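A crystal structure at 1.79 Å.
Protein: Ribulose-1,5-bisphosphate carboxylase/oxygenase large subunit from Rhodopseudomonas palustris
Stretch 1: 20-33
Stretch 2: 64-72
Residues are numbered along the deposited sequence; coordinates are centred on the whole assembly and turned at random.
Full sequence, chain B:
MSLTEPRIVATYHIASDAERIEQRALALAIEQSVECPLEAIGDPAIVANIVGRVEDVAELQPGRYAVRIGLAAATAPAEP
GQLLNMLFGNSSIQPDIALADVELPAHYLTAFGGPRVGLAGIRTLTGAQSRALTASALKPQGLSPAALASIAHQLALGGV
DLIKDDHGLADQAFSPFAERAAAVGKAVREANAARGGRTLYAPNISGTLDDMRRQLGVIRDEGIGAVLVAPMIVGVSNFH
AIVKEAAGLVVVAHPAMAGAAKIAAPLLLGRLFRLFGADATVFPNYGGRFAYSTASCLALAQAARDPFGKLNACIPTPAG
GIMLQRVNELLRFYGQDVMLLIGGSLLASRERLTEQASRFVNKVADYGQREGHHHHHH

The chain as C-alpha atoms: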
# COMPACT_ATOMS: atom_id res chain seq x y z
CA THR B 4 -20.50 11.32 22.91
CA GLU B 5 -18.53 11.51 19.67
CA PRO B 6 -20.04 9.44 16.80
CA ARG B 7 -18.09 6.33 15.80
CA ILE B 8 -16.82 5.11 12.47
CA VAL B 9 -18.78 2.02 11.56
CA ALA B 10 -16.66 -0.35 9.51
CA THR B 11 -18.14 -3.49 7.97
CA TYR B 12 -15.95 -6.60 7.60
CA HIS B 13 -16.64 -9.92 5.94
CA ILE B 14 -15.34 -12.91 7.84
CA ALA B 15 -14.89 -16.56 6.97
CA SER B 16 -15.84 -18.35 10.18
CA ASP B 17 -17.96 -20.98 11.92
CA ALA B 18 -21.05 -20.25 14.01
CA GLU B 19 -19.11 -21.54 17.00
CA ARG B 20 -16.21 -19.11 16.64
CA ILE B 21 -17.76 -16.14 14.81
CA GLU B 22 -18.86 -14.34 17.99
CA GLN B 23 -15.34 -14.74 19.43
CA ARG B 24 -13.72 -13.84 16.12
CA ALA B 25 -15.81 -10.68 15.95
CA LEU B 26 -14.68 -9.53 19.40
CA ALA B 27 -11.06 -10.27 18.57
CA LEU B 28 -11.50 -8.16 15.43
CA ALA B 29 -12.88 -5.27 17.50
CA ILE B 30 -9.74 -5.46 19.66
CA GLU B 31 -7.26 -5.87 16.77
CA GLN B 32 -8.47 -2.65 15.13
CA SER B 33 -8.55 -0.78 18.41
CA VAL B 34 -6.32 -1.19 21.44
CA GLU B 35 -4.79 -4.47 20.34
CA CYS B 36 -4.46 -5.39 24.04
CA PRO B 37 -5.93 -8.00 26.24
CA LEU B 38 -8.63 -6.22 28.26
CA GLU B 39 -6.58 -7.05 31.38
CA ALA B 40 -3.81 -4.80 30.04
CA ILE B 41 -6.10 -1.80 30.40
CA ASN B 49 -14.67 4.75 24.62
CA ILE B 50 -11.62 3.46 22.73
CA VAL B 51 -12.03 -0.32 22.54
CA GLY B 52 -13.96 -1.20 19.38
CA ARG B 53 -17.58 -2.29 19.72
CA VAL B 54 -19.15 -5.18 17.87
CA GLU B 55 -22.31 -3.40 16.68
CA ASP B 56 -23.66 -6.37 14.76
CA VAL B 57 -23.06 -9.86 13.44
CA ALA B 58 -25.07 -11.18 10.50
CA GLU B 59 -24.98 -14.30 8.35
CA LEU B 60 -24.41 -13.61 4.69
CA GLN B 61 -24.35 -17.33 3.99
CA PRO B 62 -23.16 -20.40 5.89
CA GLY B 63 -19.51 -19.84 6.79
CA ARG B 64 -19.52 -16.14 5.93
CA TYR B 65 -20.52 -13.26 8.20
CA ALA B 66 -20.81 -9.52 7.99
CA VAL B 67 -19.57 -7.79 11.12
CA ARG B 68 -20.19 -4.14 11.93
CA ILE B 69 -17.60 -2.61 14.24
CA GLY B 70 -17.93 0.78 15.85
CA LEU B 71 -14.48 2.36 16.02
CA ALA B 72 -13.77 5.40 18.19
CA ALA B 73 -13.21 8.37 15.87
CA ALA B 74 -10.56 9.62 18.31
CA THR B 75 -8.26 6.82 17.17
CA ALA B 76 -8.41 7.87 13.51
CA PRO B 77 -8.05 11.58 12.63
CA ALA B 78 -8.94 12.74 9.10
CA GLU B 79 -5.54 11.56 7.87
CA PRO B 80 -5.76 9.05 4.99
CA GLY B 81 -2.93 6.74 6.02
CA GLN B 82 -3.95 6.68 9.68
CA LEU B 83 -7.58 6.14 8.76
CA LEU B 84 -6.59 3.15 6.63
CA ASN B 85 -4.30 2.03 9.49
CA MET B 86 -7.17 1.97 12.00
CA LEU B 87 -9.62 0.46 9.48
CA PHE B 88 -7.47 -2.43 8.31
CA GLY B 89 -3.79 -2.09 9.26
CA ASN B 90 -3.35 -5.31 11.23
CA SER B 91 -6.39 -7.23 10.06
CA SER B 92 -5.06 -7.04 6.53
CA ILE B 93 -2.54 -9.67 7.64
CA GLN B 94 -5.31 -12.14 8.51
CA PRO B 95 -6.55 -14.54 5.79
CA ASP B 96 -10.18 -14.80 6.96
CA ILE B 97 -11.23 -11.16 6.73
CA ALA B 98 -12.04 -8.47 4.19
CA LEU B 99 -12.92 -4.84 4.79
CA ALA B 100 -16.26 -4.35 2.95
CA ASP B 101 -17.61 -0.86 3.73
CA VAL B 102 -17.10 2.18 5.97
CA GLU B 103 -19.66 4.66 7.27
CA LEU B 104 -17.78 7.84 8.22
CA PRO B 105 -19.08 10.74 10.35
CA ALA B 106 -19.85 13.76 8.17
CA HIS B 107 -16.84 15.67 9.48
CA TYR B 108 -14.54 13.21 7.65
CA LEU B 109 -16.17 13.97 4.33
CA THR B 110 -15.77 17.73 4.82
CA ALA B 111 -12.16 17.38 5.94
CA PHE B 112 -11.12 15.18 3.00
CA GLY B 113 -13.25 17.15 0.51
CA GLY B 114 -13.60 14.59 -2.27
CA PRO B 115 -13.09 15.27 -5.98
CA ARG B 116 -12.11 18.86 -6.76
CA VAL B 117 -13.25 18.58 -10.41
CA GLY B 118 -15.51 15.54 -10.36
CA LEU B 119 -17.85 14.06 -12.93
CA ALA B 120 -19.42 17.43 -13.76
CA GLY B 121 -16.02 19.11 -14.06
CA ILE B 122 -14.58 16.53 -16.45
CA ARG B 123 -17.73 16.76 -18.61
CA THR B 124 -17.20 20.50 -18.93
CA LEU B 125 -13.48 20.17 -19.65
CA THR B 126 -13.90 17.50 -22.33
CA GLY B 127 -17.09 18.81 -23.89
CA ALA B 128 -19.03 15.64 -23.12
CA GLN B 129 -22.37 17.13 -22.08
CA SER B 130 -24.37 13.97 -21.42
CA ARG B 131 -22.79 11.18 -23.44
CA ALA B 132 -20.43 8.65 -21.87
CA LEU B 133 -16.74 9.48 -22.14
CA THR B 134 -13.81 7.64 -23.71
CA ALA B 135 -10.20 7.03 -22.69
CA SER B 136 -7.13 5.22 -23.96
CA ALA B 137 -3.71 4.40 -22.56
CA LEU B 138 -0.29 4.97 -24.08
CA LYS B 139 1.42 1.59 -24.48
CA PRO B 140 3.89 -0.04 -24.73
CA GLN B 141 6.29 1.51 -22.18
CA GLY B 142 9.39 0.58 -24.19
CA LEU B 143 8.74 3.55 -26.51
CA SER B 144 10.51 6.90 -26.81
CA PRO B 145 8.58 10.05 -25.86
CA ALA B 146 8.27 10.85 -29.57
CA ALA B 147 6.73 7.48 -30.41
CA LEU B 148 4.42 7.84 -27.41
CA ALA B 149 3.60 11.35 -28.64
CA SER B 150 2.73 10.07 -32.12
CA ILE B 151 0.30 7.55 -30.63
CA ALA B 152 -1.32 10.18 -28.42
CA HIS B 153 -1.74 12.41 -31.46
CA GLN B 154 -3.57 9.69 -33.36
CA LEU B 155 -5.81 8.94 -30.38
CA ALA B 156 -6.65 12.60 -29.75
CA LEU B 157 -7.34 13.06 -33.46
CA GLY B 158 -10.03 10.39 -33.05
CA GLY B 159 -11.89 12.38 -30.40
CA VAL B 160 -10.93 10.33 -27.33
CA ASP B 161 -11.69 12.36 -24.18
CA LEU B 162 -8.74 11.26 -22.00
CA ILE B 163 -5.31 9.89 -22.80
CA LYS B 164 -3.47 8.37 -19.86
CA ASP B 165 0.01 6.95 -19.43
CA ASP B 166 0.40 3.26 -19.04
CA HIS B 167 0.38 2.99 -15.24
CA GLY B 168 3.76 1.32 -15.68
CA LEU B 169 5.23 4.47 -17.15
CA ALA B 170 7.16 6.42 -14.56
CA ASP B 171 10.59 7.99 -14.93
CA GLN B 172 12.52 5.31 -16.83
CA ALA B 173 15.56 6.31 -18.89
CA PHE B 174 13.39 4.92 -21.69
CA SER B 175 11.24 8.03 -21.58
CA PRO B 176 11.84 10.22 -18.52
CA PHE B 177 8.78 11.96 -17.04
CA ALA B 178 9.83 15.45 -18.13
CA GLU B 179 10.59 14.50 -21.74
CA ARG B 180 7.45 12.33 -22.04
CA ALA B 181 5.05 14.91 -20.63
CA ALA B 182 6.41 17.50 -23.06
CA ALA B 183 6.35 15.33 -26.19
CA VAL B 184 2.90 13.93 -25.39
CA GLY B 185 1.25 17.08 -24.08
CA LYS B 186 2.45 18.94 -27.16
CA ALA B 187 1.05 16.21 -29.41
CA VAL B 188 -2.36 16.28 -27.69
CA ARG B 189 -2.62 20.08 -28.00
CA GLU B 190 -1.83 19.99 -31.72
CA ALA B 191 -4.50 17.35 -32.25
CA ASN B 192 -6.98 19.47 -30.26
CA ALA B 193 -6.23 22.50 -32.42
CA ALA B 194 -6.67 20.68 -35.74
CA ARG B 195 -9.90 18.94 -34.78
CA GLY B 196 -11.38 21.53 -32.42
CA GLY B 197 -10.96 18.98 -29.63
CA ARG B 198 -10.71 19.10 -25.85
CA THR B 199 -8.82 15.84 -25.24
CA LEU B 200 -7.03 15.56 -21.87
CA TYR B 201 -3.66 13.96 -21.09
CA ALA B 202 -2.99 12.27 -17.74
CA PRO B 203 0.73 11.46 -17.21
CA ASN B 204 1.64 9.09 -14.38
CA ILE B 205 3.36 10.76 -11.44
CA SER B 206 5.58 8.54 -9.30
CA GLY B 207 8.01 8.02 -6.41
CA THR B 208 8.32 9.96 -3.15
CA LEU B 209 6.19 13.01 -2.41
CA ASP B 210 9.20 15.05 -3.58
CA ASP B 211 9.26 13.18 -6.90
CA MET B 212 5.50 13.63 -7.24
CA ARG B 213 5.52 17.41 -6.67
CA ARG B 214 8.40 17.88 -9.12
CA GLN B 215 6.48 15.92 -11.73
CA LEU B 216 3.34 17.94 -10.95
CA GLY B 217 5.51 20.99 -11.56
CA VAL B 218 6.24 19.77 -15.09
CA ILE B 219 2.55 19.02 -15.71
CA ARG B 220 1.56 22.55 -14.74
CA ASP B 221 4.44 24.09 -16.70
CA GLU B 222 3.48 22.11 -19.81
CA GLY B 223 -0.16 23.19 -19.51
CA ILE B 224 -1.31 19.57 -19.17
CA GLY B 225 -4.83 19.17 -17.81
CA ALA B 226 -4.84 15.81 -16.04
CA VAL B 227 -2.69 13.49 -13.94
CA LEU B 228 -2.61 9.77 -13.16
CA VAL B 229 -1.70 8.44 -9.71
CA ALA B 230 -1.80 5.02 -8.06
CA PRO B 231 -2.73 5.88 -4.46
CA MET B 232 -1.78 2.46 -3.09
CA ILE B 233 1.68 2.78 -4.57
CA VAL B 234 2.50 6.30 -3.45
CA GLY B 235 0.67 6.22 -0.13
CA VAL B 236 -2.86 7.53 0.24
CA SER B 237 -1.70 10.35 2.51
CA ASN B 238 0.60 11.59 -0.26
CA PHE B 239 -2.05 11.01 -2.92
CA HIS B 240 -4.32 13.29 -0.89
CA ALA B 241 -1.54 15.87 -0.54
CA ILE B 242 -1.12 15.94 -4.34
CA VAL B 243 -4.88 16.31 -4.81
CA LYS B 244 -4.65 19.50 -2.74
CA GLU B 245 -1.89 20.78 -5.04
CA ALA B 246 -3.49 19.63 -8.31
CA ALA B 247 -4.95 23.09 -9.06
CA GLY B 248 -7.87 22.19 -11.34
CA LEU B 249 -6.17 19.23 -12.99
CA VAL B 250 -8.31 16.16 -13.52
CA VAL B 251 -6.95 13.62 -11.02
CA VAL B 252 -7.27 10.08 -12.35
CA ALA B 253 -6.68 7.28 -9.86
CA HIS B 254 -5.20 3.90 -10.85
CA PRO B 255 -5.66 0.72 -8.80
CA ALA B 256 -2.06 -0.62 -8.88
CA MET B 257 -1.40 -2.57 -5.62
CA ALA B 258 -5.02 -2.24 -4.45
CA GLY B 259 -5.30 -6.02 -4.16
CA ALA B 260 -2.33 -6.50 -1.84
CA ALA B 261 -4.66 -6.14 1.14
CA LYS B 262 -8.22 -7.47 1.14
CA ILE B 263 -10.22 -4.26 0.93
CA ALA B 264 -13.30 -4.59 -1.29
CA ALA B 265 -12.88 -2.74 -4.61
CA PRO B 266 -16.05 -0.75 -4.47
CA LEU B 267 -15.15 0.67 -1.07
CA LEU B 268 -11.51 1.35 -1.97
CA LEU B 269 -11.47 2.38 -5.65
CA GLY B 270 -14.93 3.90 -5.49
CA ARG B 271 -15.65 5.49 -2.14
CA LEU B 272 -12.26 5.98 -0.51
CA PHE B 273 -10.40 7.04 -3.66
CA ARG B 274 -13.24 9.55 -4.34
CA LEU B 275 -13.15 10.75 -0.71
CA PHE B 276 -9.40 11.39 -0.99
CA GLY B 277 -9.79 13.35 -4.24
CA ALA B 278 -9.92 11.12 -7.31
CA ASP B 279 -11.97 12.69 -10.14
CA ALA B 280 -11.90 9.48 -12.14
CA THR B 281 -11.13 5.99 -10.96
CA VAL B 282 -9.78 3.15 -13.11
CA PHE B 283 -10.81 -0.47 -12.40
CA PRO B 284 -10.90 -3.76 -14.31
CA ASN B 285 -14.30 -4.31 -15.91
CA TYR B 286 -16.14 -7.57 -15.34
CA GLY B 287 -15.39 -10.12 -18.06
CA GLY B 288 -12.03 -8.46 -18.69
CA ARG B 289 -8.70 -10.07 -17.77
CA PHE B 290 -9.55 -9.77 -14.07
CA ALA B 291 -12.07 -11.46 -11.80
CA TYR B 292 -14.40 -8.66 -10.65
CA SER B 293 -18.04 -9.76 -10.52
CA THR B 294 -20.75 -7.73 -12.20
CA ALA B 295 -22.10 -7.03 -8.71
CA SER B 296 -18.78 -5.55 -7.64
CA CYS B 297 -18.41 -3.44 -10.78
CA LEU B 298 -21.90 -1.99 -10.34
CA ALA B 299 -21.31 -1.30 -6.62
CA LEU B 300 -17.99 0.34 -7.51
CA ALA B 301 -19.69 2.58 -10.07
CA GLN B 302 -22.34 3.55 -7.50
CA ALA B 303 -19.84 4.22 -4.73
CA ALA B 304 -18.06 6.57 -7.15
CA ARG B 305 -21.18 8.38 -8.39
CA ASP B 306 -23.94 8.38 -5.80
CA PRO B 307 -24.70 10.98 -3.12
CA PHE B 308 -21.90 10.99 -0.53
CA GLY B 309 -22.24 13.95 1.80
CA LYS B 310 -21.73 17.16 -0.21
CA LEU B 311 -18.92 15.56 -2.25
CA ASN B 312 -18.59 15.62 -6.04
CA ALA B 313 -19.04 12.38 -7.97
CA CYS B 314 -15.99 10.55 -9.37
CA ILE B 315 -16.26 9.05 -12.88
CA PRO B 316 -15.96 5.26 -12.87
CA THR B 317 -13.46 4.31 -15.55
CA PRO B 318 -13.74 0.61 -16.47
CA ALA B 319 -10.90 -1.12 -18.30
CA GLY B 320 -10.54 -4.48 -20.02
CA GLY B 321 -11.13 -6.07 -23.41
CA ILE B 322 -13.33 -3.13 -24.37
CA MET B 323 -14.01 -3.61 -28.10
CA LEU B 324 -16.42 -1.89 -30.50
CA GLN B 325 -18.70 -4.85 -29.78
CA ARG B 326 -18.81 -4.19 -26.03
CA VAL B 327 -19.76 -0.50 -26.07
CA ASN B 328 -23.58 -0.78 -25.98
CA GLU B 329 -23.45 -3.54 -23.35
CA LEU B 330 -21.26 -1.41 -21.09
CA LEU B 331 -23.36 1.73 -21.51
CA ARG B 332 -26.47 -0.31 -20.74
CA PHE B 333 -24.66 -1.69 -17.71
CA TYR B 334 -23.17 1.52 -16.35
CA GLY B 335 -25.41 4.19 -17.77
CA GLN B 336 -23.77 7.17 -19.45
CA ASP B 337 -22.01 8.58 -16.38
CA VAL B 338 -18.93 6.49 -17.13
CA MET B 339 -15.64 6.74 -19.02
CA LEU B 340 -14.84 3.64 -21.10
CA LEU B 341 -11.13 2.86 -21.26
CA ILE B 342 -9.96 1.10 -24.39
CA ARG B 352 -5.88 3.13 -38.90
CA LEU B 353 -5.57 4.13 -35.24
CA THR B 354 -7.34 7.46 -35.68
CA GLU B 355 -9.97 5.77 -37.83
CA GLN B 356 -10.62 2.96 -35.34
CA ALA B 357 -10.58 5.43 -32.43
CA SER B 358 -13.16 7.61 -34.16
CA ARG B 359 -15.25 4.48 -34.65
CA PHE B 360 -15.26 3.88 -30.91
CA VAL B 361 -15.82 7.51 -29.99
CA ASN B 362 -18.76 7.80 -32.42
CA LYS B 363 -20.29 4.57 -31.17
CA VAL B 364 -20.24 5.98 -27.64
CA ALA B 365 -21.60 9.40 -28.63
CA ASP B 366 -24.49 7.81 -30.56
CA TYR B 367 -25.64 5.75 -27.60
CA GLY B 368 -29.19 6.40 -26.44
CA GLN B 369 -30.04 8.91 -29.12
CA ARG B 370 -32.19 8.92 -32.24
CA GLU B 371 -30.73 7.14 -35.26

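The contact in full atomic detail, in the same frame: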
# COMPACT_ATOMS: atom_id res chain seq x y z
N ARG B 20 -17.33 -20.01 16.38
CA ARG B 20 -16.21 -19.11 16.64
C ARG B 20 -16.42 -17.69 16.14
O ARG B 20 -15.61 -16.81 16.42
CB ARG B 20 -14.91 -19.70 16.06
CG ARG B 20 -14.40 -20.93 16.81
CD ARG B 20 -13.24 -21.63 16.09
NE ARG B 20 -12.01 -20.83 16.07
CZ ARG B 20 -10.80 -21.34 15.88
NH1 ARG B 20 -10.64 -22.65 15.71
NH2 ARG B 20 -9.73 -20.55 15.86
N ILE B 21 -17.51 -17.46 15.40
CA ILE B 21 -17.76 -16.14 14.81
C ILE B 21 -17.94 -15.03 15.85
O ILE B 21 -17.38 -13.95 15.71
CB ILE B 21 -18.97 -16.14 13.83
CG1 ILE B 21 -19.23 -14.73 13.30
CG2 ILE B 21 -20.22 -16.69 14.50
CD1 ILE B 21 -18.01 -14.09 12.63
N GLU B 22 -18.70 -15.31 16.91
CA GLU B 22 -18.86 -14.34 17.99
C GLU B 22 -17.50 -13.95 18.58
O GLU B 22 -17.20 -12.77 18.73
CB GLU B 22 -19.80 -14.86 19.07
CG GLU B 22 -21.26 -14.88 18.66
CD GLU B 22 -21.82 -13.49 18.38
OE1 GLU B 22 -21.13 -12.49 18.70
OE2 GLU B 22 -22.94 -13.40 17.84
N GLN B 23 -16.69 -14.96 18.91
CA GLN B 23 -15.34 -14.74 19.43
C GLN B 23 -14.46 -14.01 18.42
O GLN B 23 -13.76 -13.05 18.76
CB GLN B 23 -14.70 -16.09 19.80
CG GLN B 23 -13.20 -16.02 20.09
CD GLN B 23 -12.58 -17.39 20.34
OE1 GLN B 23 -12.73 -18.32 19.54
NE2 GLN B 23 -11.88 -17.53 21.47
N ARG B 24 -14.48 -14.48 17.18
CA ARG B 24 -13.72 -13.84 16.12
C ARG B 24 -14.09 -12.37 15.98
O ARG B 24 -13.23 -11.52 15.78
CB ARG B 24 -13.96 -14.56 14.79
CG ARG B 24 -13.15 -13.98 13.64
CD ARG B 24 -11.65 -14.13 13.91
NE ARG B 24 -10.87 -13.57 12.81
CZ ARG B 24 -10.55 -12.29 12.69
NH1 ARG B 24 -10.94 -11.41 13.60
NH2 ARG B 24 -9.83 -11.88 11.65
N ALA B 25 -15.38 -12.06 16.09
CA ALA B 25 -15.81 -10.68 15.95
C ALA B 25 -15.24 -9.79 17.06
O ALA B 25 -14.80 -8.68 16.79
CB ALA B 25 -17.33 -10.58 15.90
N LEU B 26 -15.22 -10.30 18.29
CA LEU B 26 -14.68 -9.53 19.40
C LEU B 26 -13.19 -9.30 19.20
O LEU B 26 -12.69 -8.19 19.41
CB LEU B 26 -14.91 -10.27 20.72
CG LEU B 26 -14.83 -9.39 21.97
CD1 LEU B 26 -16.03 -8.47 22.04
CD2 LEU B 26 -14.74 -10.25 23.23
N ALA B 27 -12.49 -10.35 18.81
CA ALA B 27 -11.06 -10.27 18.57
C ALA B 27 -10.74 -9.22 17.49
O ALA B 27 -9.74 -8.50 17.58
CB ALA B 27 -10.50 -11.64 18.17
N LEU B 28 -11.60 -9.17 16.48
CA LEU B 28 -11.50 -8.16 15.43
C LEU B 28 -11.67 -6.75 16.01
O LEU B 28 -10.89 -5.84 15.69
CB LEU B 28 -12.55 -8.41 14.34
CG LEU B 28 -12.86 -7.23 13.42
CD1 LEU B 28 -11.62 -6.78 12.66
CD2 LEU B 28 -13.98 -7.59 12.45
N ALA B 29 -12.67 -6.57 16.87
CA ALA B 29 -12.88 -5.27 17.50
C ALA B 29 -11.63 -4.80 18.24
O ALA B 29 -11.25 -3.63 18.14
CB ALA B 29 -14.08 -5.32 18.45
N ILE B 30 -10.99 -5.73 18.95
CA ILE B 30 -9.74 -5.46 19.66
C ILE B 30 -8.58 -5.15 18.71
O ILE B 30 -7.90 -4.14 18.87
CB ILE B 30 -9.32 -6.67 20.55
CG1 ILE B 30 -10.42 -7.01 21.56
CG2 ILE B 30 -8.03 -6.36 21.28
CD1 ILE B 30 -10.71 -5.91 22.53
N GLU B 31 -8.36 -6.03 17.73
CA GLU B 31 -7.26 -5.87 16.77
C GLU B 31 -7.22 -4.49 16.12
O GLU B 31 -6.14 -3.94 15.89
CB GLU B 31 -7.34 -6.94 15.67
CG GLU B 31 -7.08 -8.36 16.14
CD GLU B 31 -5.62 -8.76 16.04
OE1 GLU B 31 -4.74 -7.87 16.01
OE2 GLU B 31 -5.35 -9.98 15.99
N GLN B 32 -8.39 -3.94 15.82
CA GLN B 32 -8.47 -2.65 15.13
C GLN B 32 -8.74 -1.52 16.11
O GLN B 32 -9.22 -0.45 15.74
CB GLN B 32 -9.55 -2.68 14.05
CG GLN B 32 -9.27 -3.68 12.94
CD GLN B 32 -7.86 -3.55 12.38
OE1 GLN B 32 -7.22 -4.54 12.05
NE2 GLN B 32 -7.38 -2.32 12.25
N SER B 33 -8.39 -1.77 17.37
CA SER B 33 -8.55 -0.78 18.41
C SER B 33 -7.30 -0.70 19.27
O SER B 33 -6.27 -0.14 18.87
CB SER B 33 -9.73 -1.18 19.30
OG SER B 33 -10.05 -0.12 20.18
N ARG B 64 -19.92 -17.51 6.21
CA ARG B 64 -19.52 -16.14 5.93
C ARG B 64 -20.42 -15.11 6.62
O ARG B 64 -21.64 -15.12 6.45
CB ARG B 64 -19.47 -15.88 4.43
CG ARG B 64 -18.78 -14.58 4.06
CD ARG B 64 -18.64 -14.44 2.54
NE ARG B 64 -18.06 -13.15 2.18
CZ ARG B 64 -17.53 -12.88 0.99
NH1 ARG B 64 -17.49 -13.81 0.04
NH2 ARG B 64 -17.03 -11.67 0.75
N TYR B 65 -19.80 -14.24 7.40
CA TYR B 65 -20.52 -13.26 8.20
C TYR B 65 -20.14 -11.84 7.84
O TYR B 65 -19.03 -11.57 7.41
CB TYR B 65 -20.25 -13.49 9.69
CG TYR B 65 -20.75 -14.82 10.19
CD1 TYR B 65 -19.96 -15.95 10.12
CD2 TYR B 65 -22.03 -14.94 10.71
CE1 TYR B 65 -20.42 -17.17 10.57
CE2 TYR B 65 -22.51 -16.16 11.16
CZ TYR B 65 -21.69 -17.27 11.09
OH TYR B 65 -22.16 -18.49 11.54
N ALA B 66 -21.09 -10.94 8.04
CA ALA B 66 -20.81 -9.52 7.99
C ALA B 66 -20.78 -9.02 9.43
O ALA B 66 -21.67 -9.31 10.22
CB ALA B 66 -21.87 -8.78 7.20
N VAL B 67 -19.73 -8.28 9.76
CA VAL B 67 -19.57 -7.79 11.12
C VAL B 67 -19.37 -6.28 11.11
O VAL B 67 -18.45 -5.77 10.48
CB VAL B 67 -18.39 -8.49 11.84
CG1 VAL B 67 -18.17 -7.90 13.23
CG2 VAL B 67 -18.65 -9.99 11.91
N ARG B 68 -20.27 -5.59 11.79
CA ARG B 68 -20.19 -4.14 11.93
C ARG B 68 -19.46 -3.79 13.22
O ARG B 68 -19.86 -4.21 14.31
CB ARG B 68 -21.59 -3.52 11.93
CG ARG B 68 -22.20 -3.42 10.54
CD ARG B 68 -23.68 -3.01 10.59
NE ARG B 68 -23.88 -1.67 11.12
CZ ARG B 68 -23.93 -0.56 10.39
NH1 ARG B 68 -23.75 -0.63 9.08
NH2 ARG B 68 -24.13 0.61 10.97
N ILE B 69 -18.38 -3.03 13.09
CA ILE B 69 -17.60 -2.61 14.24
C ILE B 69 -17.62 -1.11 14.37
O ILE B 69 -17.36 -0.39 13.40
CB ILE B 69 -16.13 -3.06 14.12
CG1 ILE B 69 -16.05 -4.58 13.98
CG2 ILE B 69 -15.32 -2.59 15.33
CD1 ILE B 69 -16.57 -5.31 15.19
N GLY B 70 -17.94 -0.63 15.56
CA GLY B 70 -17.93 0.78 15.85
C GLY B 70 -16.56 1.15 16.39
O GLY B 70 -16.16 0.68 17.46
N LEU B 71 -15.84 1.98 15.65
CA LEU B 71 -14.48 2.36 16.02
C LEU B 71 -14.45 3.81 16.49
O LEU B 71 -14.93 4.70 15.79
CB LEU B 71 -13.52 2.18 14.84
CG LEU B 71 -13.27 0.75 14.33
CD1 LEU B 71 -12.39 0.76 13.08
CD2 LEU B 71 -12.64 -0.12 15.42
N ALA B 72 -13.89 4.04 17.67
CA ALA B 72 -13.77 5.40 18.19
C ALA B 72 -13.09 6.32 17.18
O ALA B 72 -11.96 6.06 16.76
CB ALA B 72 -13.03 5.42 19.50
O HOH W 1 -12.21 1.89 18.36

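Helix 20-31 lies across strand 64-71 with its N-to-C direction 31° from that of the strand and a closest axial approach of 9.2 Å. The CA–CA distance falls from 7.7 Å at Ile21–Tyr65 through 6.8 Å at Ala25–Val67 to 6.3 Å at Ala29–Ile69, so steps of four residues on the helix match steps of two on the strand. Strand alternation turns Tyr65, Val67 and Ile69 toward the helix, while Arg64, Ala66 and Arg68 point away.

Ile21 opens the contact. Its CG1 sits 3.6 Å from the Tyr65 ring centroid, 18° off the ring normal, which places a CH-pi contact over the ring face; its CD1 also reaches Val67 CG2 at 4.2 Å. One turn on, Ala25 CB meets Val67 CG1 at 3.9 Å, the short side chain accompanying a close backbone approach. Leu28 CD2 lies 4.3 Å from Val67 CG1 and 4.0 Å from Ile69 CG1, bridging two strand residues. Ala29 CB then touches Ile69 CD1 at 4.1 Å. Past the helix, Gln32 O approaches Leu71 CD2 at 3.5 Å, a van der Waals contact.

No direct hydrogen bond crosses the interface; apolar packing dominates its 414 Å² of buried surface. At the far end, one water accepts from Ala72 N (2.8 Å to the water O) and bonds weakly with Ser33 OG (3.5 Å to the same O).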